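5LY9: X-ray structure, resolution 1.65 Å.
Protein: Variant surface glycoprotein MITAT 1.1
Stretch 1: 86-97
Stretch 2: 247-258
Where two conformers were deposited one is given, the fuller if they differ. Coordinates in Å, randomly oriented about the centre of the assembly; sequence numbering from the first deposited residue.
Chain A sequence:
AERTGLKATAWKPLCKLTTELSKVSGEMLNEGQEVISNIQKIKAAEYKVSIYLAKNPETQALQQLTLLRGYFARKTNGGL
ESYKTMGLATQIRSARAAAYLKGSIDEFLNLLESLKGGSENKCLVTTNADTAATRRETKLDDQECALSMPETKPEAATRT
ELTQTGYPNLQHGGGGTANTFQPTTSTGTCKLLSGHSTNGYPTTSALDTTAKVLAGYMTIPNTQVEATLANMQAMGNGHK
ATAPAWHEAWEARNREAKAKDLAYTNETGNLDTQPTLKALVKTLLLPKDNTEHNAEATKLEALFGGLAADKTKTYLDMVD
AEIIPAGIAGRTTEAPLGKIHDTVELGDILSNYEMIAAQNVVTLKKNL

Stretch 1, residues 86-97: MGLATQIRSARA
Stretch 2 247-258: HEAWEARNREAK

Helices that approach closely do so where side chains are small, and they place their long, charged side chains around that close approach. The variant surface glycoprotein MITAT 1.1 offers a compact example. Stretch 1 lies within a longer helix, with Gly87 to Ala97 in helical phi/psi; a second helix, already under way at His247, runs through Asn254. Arg255 (phi/psi -93/13°) is the first residue to leave helical phi/psi, and Glu256, Ala257 and Lys258 continue extended, with psi between 134° and 147°. The helices run roughly antiparallel, at 146° between their N-to-C directions, and their axes approach to 8.3 Å. The register pairs Gly87 with Ala257, Thr90 with Glu256, Ser94 with Ala252 and Ala97 with Ala249, with CA separations of 4.7 to 5.3 Å; 629 Å² is buried in all.

Gly87 has no side chain, and its O lies 3.8 Å from Ala257 CB, a plain packing contact. Its carbonyl accepts a hydrogen bond from the p rotamer of Thr90, OG1 to Gly87 O 2.6 Å. That hydroxyl, its proton so committed, accepts from the backbone of the extended segment, Ala257 N to Thr90 OG1 2.8 Å. Gln91 (m, t) completes the grip on the same residue, its NE2 donating to Ala257 O at 3.0 Å, so that both backbone polar groups of Ala257 are satisfied by stretch 1.

Arg93, with chi1 to chi3 all t, reaches across to the partner helix. Its NE meets Glu248 OE2 at 2.7 Å and its NH2 meets Glu248 OE1 at 2.9 Å, a two-pronged salt bridge; NH2 also binds Glu251 OE2 at 2.8 Å. Both carboxylates lie at the guanidinium edge, while Ala252 CB covers one face, 3.7 Å from Arg93 NE. Glu248 is bent (t, p), whereas Glu251 extends (t, t). Water 2 joins Arg93 NH1 (2.9 Å) to Arg255 NH1 (2.5 Å).

Ser94, chi1 t, is small enough for a close approach: its CA lies 3.7 Å from Ala252 CB, and its OG donates to Glu256 OE2 at 2.6 Å, giving a buried carboxylate a partner. Lys258 NZ forms a salt bridge with the other oxygen, Glu256 OE1, at 3.1 Å. Two waters link main-chain carbonyls across the groove: water 1 donates to Thr90 O and Ala252 O, and water 3 to Ser94 O and Ala249 O.

Arg96 (chi1 p, chi2 94°) starts sideways but curls back, its NH1 reaching Glu248 OE2 at 2.8 Å; this oxygen thus serves two arginines. Finally, Ala97 CB packs 3.7 Å from Ala249 CA and 4.1 Å from Ala252 CB, a methyl contact that permits the close backbone approach.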

ATOM      1  N   MET A  86      -3.442  -7.191  -8.782  1.00 22.83           N
ATOM      2  CA  MET A  86      -2.015  -7.134  -9.078  0.52 24.06           C
ATOM      3  C   MET A  86      -1.350  -5.821  -8.660  1.00 23.09           C
ATOM      4  O   MET A  86      -0.293  -5.839  -8.036  1.00 22.27           O
ATOM      5  CB  MET A  86      -1.815  -7.362 -10.575  0.52 27.11           C
ATOM      6  CG  MET A  86      -2.334  -8.716 -11.028  0.52 31.07           C
ATOM      7  SD  MET A  86      -1.227 -10.084 -10.672  0.52 38.00           S
ATOM      8  CE  MET A  86      -1.622 -10.853  -9.127  0.52 36.86           C
ATOM      9  N   GLY A  87      -1.938  -4.693  -9.027  1.00 21.05           N
ATOM     10  CA  GLY A  87      -1.276  -3.401  -8.887  1.00 20.31           C
ATOM     11  C   GLY A  87      -1.003  -2.943  -7.462  1.00 18.27           C
ATOM     12  O   GLY A  87       0.106  -2.460  -7.110  1.00 18.93           O
ATOM     13  N   LEU A  88      -2.011  -3.067  -6.618  1.00 17.97           N
ATOM     14  CA  LEU A  88      -1.887  -2.576  -5.256  1.00 19.29           C
ATOM     15  C   LEU A  88      -0.807  -3.329  -4.515  1.00 18.90           C
ATOM     16  O   LEU A  88      -0.049  -2.715  -3.754  1.00 19.00           O
ATOM     17  CB  LEU A  88      -3.197  -2.704  -4.533  1.00 19.53           C
ATOM     18  CG  LEU A  88      -3.261  -2.444  -3.023  1.00 19.42           C
ATOM     19  CD1 LEU A  88      -2.939  -1.013  -2.733  1.00 18.79           C
ATOM     20  CD2 LEU A  88      -4.600  -2.796  -2.486  1.00 20.40           C
ATOM     21  N   ALA A  89      -0.714  -4.623  -4.735  1.00 18.36           N
ATOM     22  CA  ALA A  89       0.298  -5.435  -4.106  1.00 18.83           C
ATOM     23  C   ALA A  89       1.666  -4.891  -4.419  1.00 19.18           C
ATOM     24  O   ALA A  89       2.572  -4.879  -3.556  1.00 18.96           O
ATOM     25  CB  ALA A  89       0.195  -6.901  -4.521  1.00 18.83           C
ATOM     26  N   THR A  90       1.880  -4.484  -5.665  1.00 19.17           N
ATOM     27  CA  THR A  90       3.240  -4.029  -6.050  1.00 19.29           C
ATOM     28  C   THR A  90       3.644  -2.771  -5.260  1.00 19.83           C
ATOM     29  O   THR A  90       4.835  -2.564  -4.992  1.00 20.00           O
ATOM     30  CB  THR A  90       3.392  -3.708  -7.566  1.00 19.27           C
ATOM     31  OG1 THR A  90       2.623  -2.505  -7.885  1.00 19.92           O
ATOM     32  CG2 THR A  90       2.968  -4.896  -8.436  1.00 20.46           C
ATOM     33  N   GLN A  91       2.646  -1.970  -4.954  1.00 19.15           N
ATOM     34  CA  GLN A  91       2.881  -0.647  -4.321  1.00 20.32           C
ATOM     35  C   GLN A  91       3.095  -0.806  -2.819  1.00 20.24           C
ATOM     36  O   GLN A  91       4.057  -0.269  -2.262  1.00 19.58           O
ATOM     37  CB  GLN A  91       1.816   0.325  -4.689  1.00 19.66           C
ATOM     38  CG  GLN A  91       1.758   0.635  -6.175  1.00 20.55           C
ATOM     39  CD  GLN A  91       0.630   1.529  -6.609  1.00 19.91           C
ATOM     40  OE1 GLN A  91      -0.303   1.806  -5.871  1.00 20.90           O
ATOM     41  NE2 GLN A  91       0.757   2.048  -7.813  1.00 22.55           N
ATOM     42  N   ILE A  92       2.273  -1.660  -2.196  1.00 20.52           N
ATOM     43  CA  ILE A  92       2.499  -2.053  -0.806  1.00 20.22           C
ATOM     44  C   ILE A  92       3.850  -2.783  -0.662  1.00 20.01           C
ATOM     45  O   ILE A  92       4.632  -2.519   0.312  1.00 19.13           O
ATOM     46  CB  ILE A  92       1.332  -2.878  -0.263  1.00 21.15           C
ATOM     47  CG1 ILE A  92       0.091  -1.968  -0.164  1.00 21.45           C
ATOM     48  CG2 ILE A  92       1.643  -3.439   1.116  1.00 20.84           C
ATOM     49  CD1 ILE A  92      -1.106  -2.782   0.268  1.00 22.69           C
ATOM     50  N   ARG A  93       4.124  -3.686  -1.574  1.00 18.33           N
ATOM     51  CA  ARG A  93       5.363  -4.444  -1.532  1.00 19.01           C
ATOM     52  C   ARG A  93       6.564  -3.467  -1.528  1.00 19.23           C
ATOM     53  O   ARG A  93       7.519  -3.586  -0.723  1.00 17.72           O
ATOM     54  CB  ARG A  93       5.488  -5.396  -2.702  1.00 18.54           C
ATOM     55  CG  ARG A  93       6.721  -6.232  -2.695  1.00 18.69           C
ATOM     56  CD  ARG A  93       7.005  -6.813  -4.051  1.00 19.10           C
ATOM     57  NE  ARG A  93       8.227  -7.603  -4.010  1.00 20.25           N
ATOM     58  CZ  ARG A  93       8.761  -8.145  -5.079  1.00 21.33           C
ATOM     59  NH1 ARG A  93       8.172  -8.030  -6.288  1.00 23.18           N
ATOM     60  NH2 ARG A  93       9.835  -8.870  -4.953  1.00 22.43           N
ATOM     61  N   SER A  94       6.553  -2.488  -2.432  1.00 18.83           N
ATOM     62  CA  SER A  94       7.689  -1.581  -2.527  1.00 19.08           C
ATOM     63  C   SER A  94       7.789  -0.653  -1.313  1.00 19.26           C
ATOM     64  O   SER A  94       8.899  -0.426  -0.777  1.00 18.72           O
ATOM     65  CB  SER A  94       7.625  -0.731  -3.809  1.00 18.89           C
ATOM     66  OG  SER A  94       8.773   0.091  -3.964  1.00 19.19           O
ATOM     67  N   ALA A  95       6.677  -0.106  -0.886  1.00 19.67           N
ATOM     68  CA  ALA A  95       6.668   0.730   0.337  1.00 19.35           C
ATOM     69  C   ALA A  95       7.253  -0.056   1.509  1.00 19.76           C
ATOM     70  O   ALA A  95       8.132   0.464   2.195  1.00 18.71           O
ATOM     71  CB  ALA A  95       5.279   1.259   0.632  1.00 19.72           C
ATOM     72  N   ARG A  96       6.851  -1.296   1.719  1.00 18.92           N
ATOM     73  CA  ARG A  96       7.308  -2.039   2.909  1.00 19.46           C
ATOM     74  C   ARG A  96       8.724  -2.534   2.719  1.00 19.60           C
ATOM     75  O   ARG A  96       9.472  -2.660   3.712  1.00 19.77           O
ATOM     76  CB  ARG A  96       6.339  -3.145   3.278  1.00 19.73           C
ATOM     77  CG  ARG A  96       6.304  -4.364   2.386  1.00 19.62           C
ATOM     78  CD  ARG A  96       7.239  -5.395   2.971  1.00 20.64           C
ATOM     79  NE  ARG A  96       7.208  -6.758   2.374  1.00 20.27           N
ATOM     80  CZ  ARG A  96       7.832  -7.104   1.264  1.00 21.12           C
ATOM     81  NH1 ARG A  96       8.380  -6.204   0.432  1.00 21.49           N
ATOM     82  NH2 ARG A  96       7.851  -8.366   0.902  1.00 20.64           N
ATOM     83  N   ALA A  97       9.127  -2.785   1.484  1.00 19.08           N
ATOM     84  CA  ALA A  97      10.485  -3.291   1.239  1.00 18.82           C
ATOM     85  C   ALA A  97      11.457  -2.163   1.552  1.00 19.33           C
ATOM     86  O   ALA A  97      12.496  -2.360   2.258  1.00 19.38           O
ATOM     87  CB  ALA A  97      10.638  -3.693  -0.177  1.00 20.03           C
ATOM     88  N   HIS A 247      17.926  -7.164  -2.015  1.00 20.36           N
ATOM     89  CA  HIS A 247      17.325  -7.667  -3.242  1.00 21.12           C
ATOM     90  C   HIS A 247      15.842  -7.313  -3.282  1.00 20.70           C
ATOM     91  O   HIS A 247      15.353  -6.897  -4.332  1.00 21.45           O
ATOM     92  CB  HIS A 247      17.434  -9.192  -3.287  1.00 23.29           C
ATOM     93  CG  HIS A 247      16.886  -9.758  -4.547  1.00 24.21           C
ATOM     94  ND1 HIS A 247      15.552  -9.972  -4.728  1.00 26.02           N
ATOM     95  CD2 HIS A 247      17.477 -10.028  -5.729  1.00 25.88           C
ATOM     96  CE1 HIS A 247      15.341 -10.420  -5.959  1.00 26.80           C
ATOM     97  NE2 HIS A 247      16.501 -10.525  -6.564  1.00 25.10           N
ATOM     98  N   GLU A 248      15.128  -7.445  -2.145  1.00 19.42           N
ATOM     99  CA  GLU A 248      13.729  -7.213  -2.124  1.00 19.95           C
ATOM    100  C   GLU A 248      13.349  -5.750  -2.394  1.00 18.76           C
ATOM    101  O   GLU A 248      12.466  -5.476  -3.206  1.00 19.74           O
ATOM    102  CB  GLU A 248      13.119  -7.685  -0.794  1.00 19.86           C
ATOM    103  CG  GLU A 248      11.649  -7.338  -0.669  1.00 20.07           C
ATOM    104  CD  GLU A 248      10.706  -8.069  -1.629  1.00 21.67           C
ATOM    105  OE1 GLU A 248      11.102  -8.977  -2.372  1.00 22.45           O
ATOM    106  OE2 GLU A 248       9.523  -7.722  -1.622  1.00 22.17           O
ATOM    107  N   ALA A 249      14.045  -4.780  -1.780  1.00 19.08           N
ATOM    108  CA  ALA A 249      13.777  -3.362  -2.123  1.00 18.65           C
ATOM    109  C   ALA A 249      14.075  -3.061  -3.578  1.00 19.45           C
ATOM    110  O   ALA A 249      13.333  -2.337  -4.198  1.00 18.60           O
ATOM    111  CB  ALA A 249      14.525  -2.411  -1.249  1.00 19.20           C
ATOM    112  N   TRP A 250      15.141  -3.643  -4.103  1.00 19.39           N
ATOM    113  CA  TRP A 250      15.479  -3.411  -5.487  1.00 20.65           C
ATOM    114  C   TRP A 250      14.458  -3.936  -6.478  1.00 21.15           C
ATOM    115  O   TRP A 250      13.992  -3.206  -7.373  1.00 21.47           O
ATOM    116  CB  TRP A 250      16.886  -3.949  -5.767  1.00 21.34           C
ATOM    117  CG  TRP A 250      17.262  -4.024  -7.180  1.00 21.69           C
ATOM    118  CD1 TRP A 250      17.618  -3.013  -7.987  1.00 22.00           C
ATOM    119  CD2 TRP A 250      17.430  -5.232  -7.920  1.00 22.21           C
ATOM    120  NE1 TRP A 250      17.972  -3.523  -9.250  1.00 23.17           N
ATOM    121  CE2 TRP A 250      17.819  -4.875  -9.235  1.00 23.58           C
ATOM    122  CE3 TRP A 250      17.191  -6.572  -7.625  1.00 23.91           C
ATOM    123  CZ2 TRP A 250      18.040  -5.834 -10.257  1.00 25.24           C
ATOM    124  CZ3 TRP A 250      17.437  -7.545  -8.620  1.00 26.53           C
ATOM    125  CH2 TRP A 250      17.812  -7.146  -9.936  1.00 26.17           C
ATOM    126  N   GLU A 251      14.141  -5.195  -6.335  1.00 20.54           N
ATOM    127  CA  GLU A 251      13.148  -5.848  -7.205  1.00 20.15           C
ATOM    128  C   GLU A 251      11.777  -5.216  -7.031  1.00 20.74           C
ATOM    129  O   GLU A 251      11.099  -4.914  -8.029  1.00 20.58           O
ATOM    130  CB  GLU A 251      13.092  -7.327  -6.917  1.00 21.30           C
ATOM    131  CG  GLU A 251      12.101  -8.043  -7.802  1.00 24.32           C
ATOM    132  CD  GLU A 251      12.182  -9.548  -7.704  1.00 25.43           C
ATOM    133  OE1 GLU A 251      13.105 -10.131  -8.364  1.00 27.04           O
ATOM    134  OE2 GLU A 251      11.374 -10.117  -6.949  1.00 26.52           O
ATOM    135  N   ALA A 252      11.361  -4.935  -5.793  1.00 19.75           N
ATOM    136  CA  ALA A 252      10.050  -4.354  -5.611  1.00 20.53           C
ATOM    137  C   ALA A 252       9.994  -2.972  -6.252  1.00 20.41           C
ATOM    138  O   ALA A 252       8.983  -2.582  -6.821  1.00 20.52           O
ATOM    139  CB  ALA A 252       9.726  -4.249  -4.140  1.00 20.87           C
ATOM    140  N   ARG A 253      11.075  -2.205  -6.135  1.00 20.94           N
ATOM    141  CA  ARG A 253      11.038  -0.911  -6.768  1.00 22.12           C
ATOM    142  C   ARG A 253      10.879  -1.036  -8.279  1.00 22.91           C
ATOM    143  O   ARG A 253      10.090  -0.311  -8.912  1.00 24.34           O
ATOM    144  CB  ARG A 253      12.275  -0.074  -6.377  1.00 22.85           C
ATOM    145  CG  ARG A 253      11.955   1.420  -6.492  1.00 24.30           C
ATOM    146  CD  ARG A 253      13.081   2.314  -6.174  1.00 26.74           C
ATOM    147  NE  ARG A 253      12.589   3.662  -5.895  1.00 24.75           N
ATOM    148  CZ  ARG A 253      13.382   4.708  -5.714  1.00 27.60           C
ATOM    149  NH1 ARG A 253      14.747   4.591  -5.818  1.00 26.45           N
ATOM    150  NH2 ARG A 253      12.811   5.887  -5.358  1.00 26.53           N
ATOM    151  N   ASN A 254      11.626  -1.964  -8.861  1.00 23.63           N
ATOM    152  CA  ASN A 254      11.533  -2.140 -10.309  1.00 25.20           C
ATOM    153  C   ASN A 254      10.163  -2.603 -10.725  1.00 25.03           C
ATOM    154  O   ASN A 254       9.747  -2.281 -11.880  1.00 26.28           O
ATOM    155  CB  ASN A 254      12.549  -3.157 -10.764  1.00 26.51           C
ATOM    156  CG  ASN A 254      13.895  -2.578 -10.905  1.00 29.85           C
ATOM    157  OD1 ASN A 254      14.031  -1.357 -11.090  1.00 34.34           O
ATOM    158  ND2 ASN A 254      14.927  -3.436 -10.817  1.00 30.02           N
ATOM    159  N   ARG A 255       9.466  -3.345  -9.877  1.00 23.50           N
ATOM    160  CA  ARG A 255       8.128  -3.901 -10.232  1.00 24.31           C
ATOM    161  C   ARG A 255       6.909  -3.083  -9.853  1.00 23.41           C
ATOM    162  O   ARG A 255       5.764  -3.556 -10.055  1.00 23.44           O
ATOM    163  CB  ARG A 255       7.999  -5.359  -9.727  1.00 26.86           C
ATOM    164  CG  ARG A 255       9.041  -6.123 -10.506  1.00 32.67           C
ATOM    165  CD  ARG A 255       9.202  -7.559 -10.191  1.00 37.28           C
ATOM    166  NE  ARG A 255      10.295  -8.096 -11.031  1.00 41.68           N
ATOM    167  CZ  ARG A 255      10.572  -9.389 -11.129  1.00 46.37           C
ATOM    168  NH1 ARG A 255       9.819 -10.296 -10.506  1.00 48.14           N
ATOM    169  NH2 ARG A 255      11.585  -9.773 -11.871  1.00 50.08           N
ATOM    170  N   GLU A 256       7.118  -1.822  -9.476  1.00 21.62           N
ATOM    171  CA  GLU A 256       6.012  -0.966  -9.063  1.00 22.70           C
ATOM    172  C   GLU A 256       5.060  -0.775 -10.235  1.00 23.08           C
ATOM    173  O   GLU A 256       5.469  -0.399 -11.374  1.00 22.35           O
ATOM    174  CB  GLU A 256       6.508   0.406  -8.672  1.00 22.45           C
ATOM    175  CG  GLU A 256       7.306   0.382  -7.399  1.00 22.62           C
ATOM    176  CD  GLU A 256       8.099   1.654  -7.110  1.00 23.24           C
ATOM    177  OE1 GLU A 256       8.275   2.437  -8.017  1.00 23.47           O
ATOM    178  OE2 GLU A 256       8.573   1.823  -5.939  1.00 22.65           O
ATOM    179  N   ALA A 257       3.754  -0.928  -9.948  1.00 22.23           N
ATOM    180  CA  ALA A 257       2.690  -0.500 -10.906  1.00 23.55           C
ATOM    181  C   ALA A 257       2.685   1.028 -10.991  1.00 23.71           C
ATOM    182  O   ALA A 257       2.798   1.699  -9.977  1.00 24.81           O
ATOM    183  CB  ALA A 257       1.316  -0.975 -10.435  1.00 23.89           C
ATOM    184  N   LYS A 258       2.461   1.536 -12.187  1.00 22.03           N
ATOM    185  CA  LYS A 258       2.416   2.937 -12.472  1.00 22.53           C
ATOM    186  C   LYS A 258       1.110   3.302 -13.119  1.00 22.14           C
ATOM    187  O   LYS A 258       0.527   2.528 -13.908  1.00 22.39           O
ATOM    188  CB  LYS A 258       3.510   3.313 -13.442  1.00 23.76           C
ATOM    189  CG  LYS A 258       4.959   2.829 -13.170  1.00 24.31           C
ATOM    190  CD  LYS A 258       5.618   3.591 -12.082  1.00 24.77           C
ATOM    191  CE  LYS A 258       6.963   2.961 -11.759  1.00 25.92           C
ATOM    192  NZ  LYS A 258       7.667   3.769 -10.711  1.00 27.45           N
TER
HETATM  193  O   HOH W   1       6.630  -4.049  -6.455  1.00 20.19           O
HETATM  194  O   HOH W   2       8.452  -9.936  -8.427  1.00 42.31           O
HETATM  195  O   HOH W   3      11.471  -0.673  -2.493  1.00 23.93           O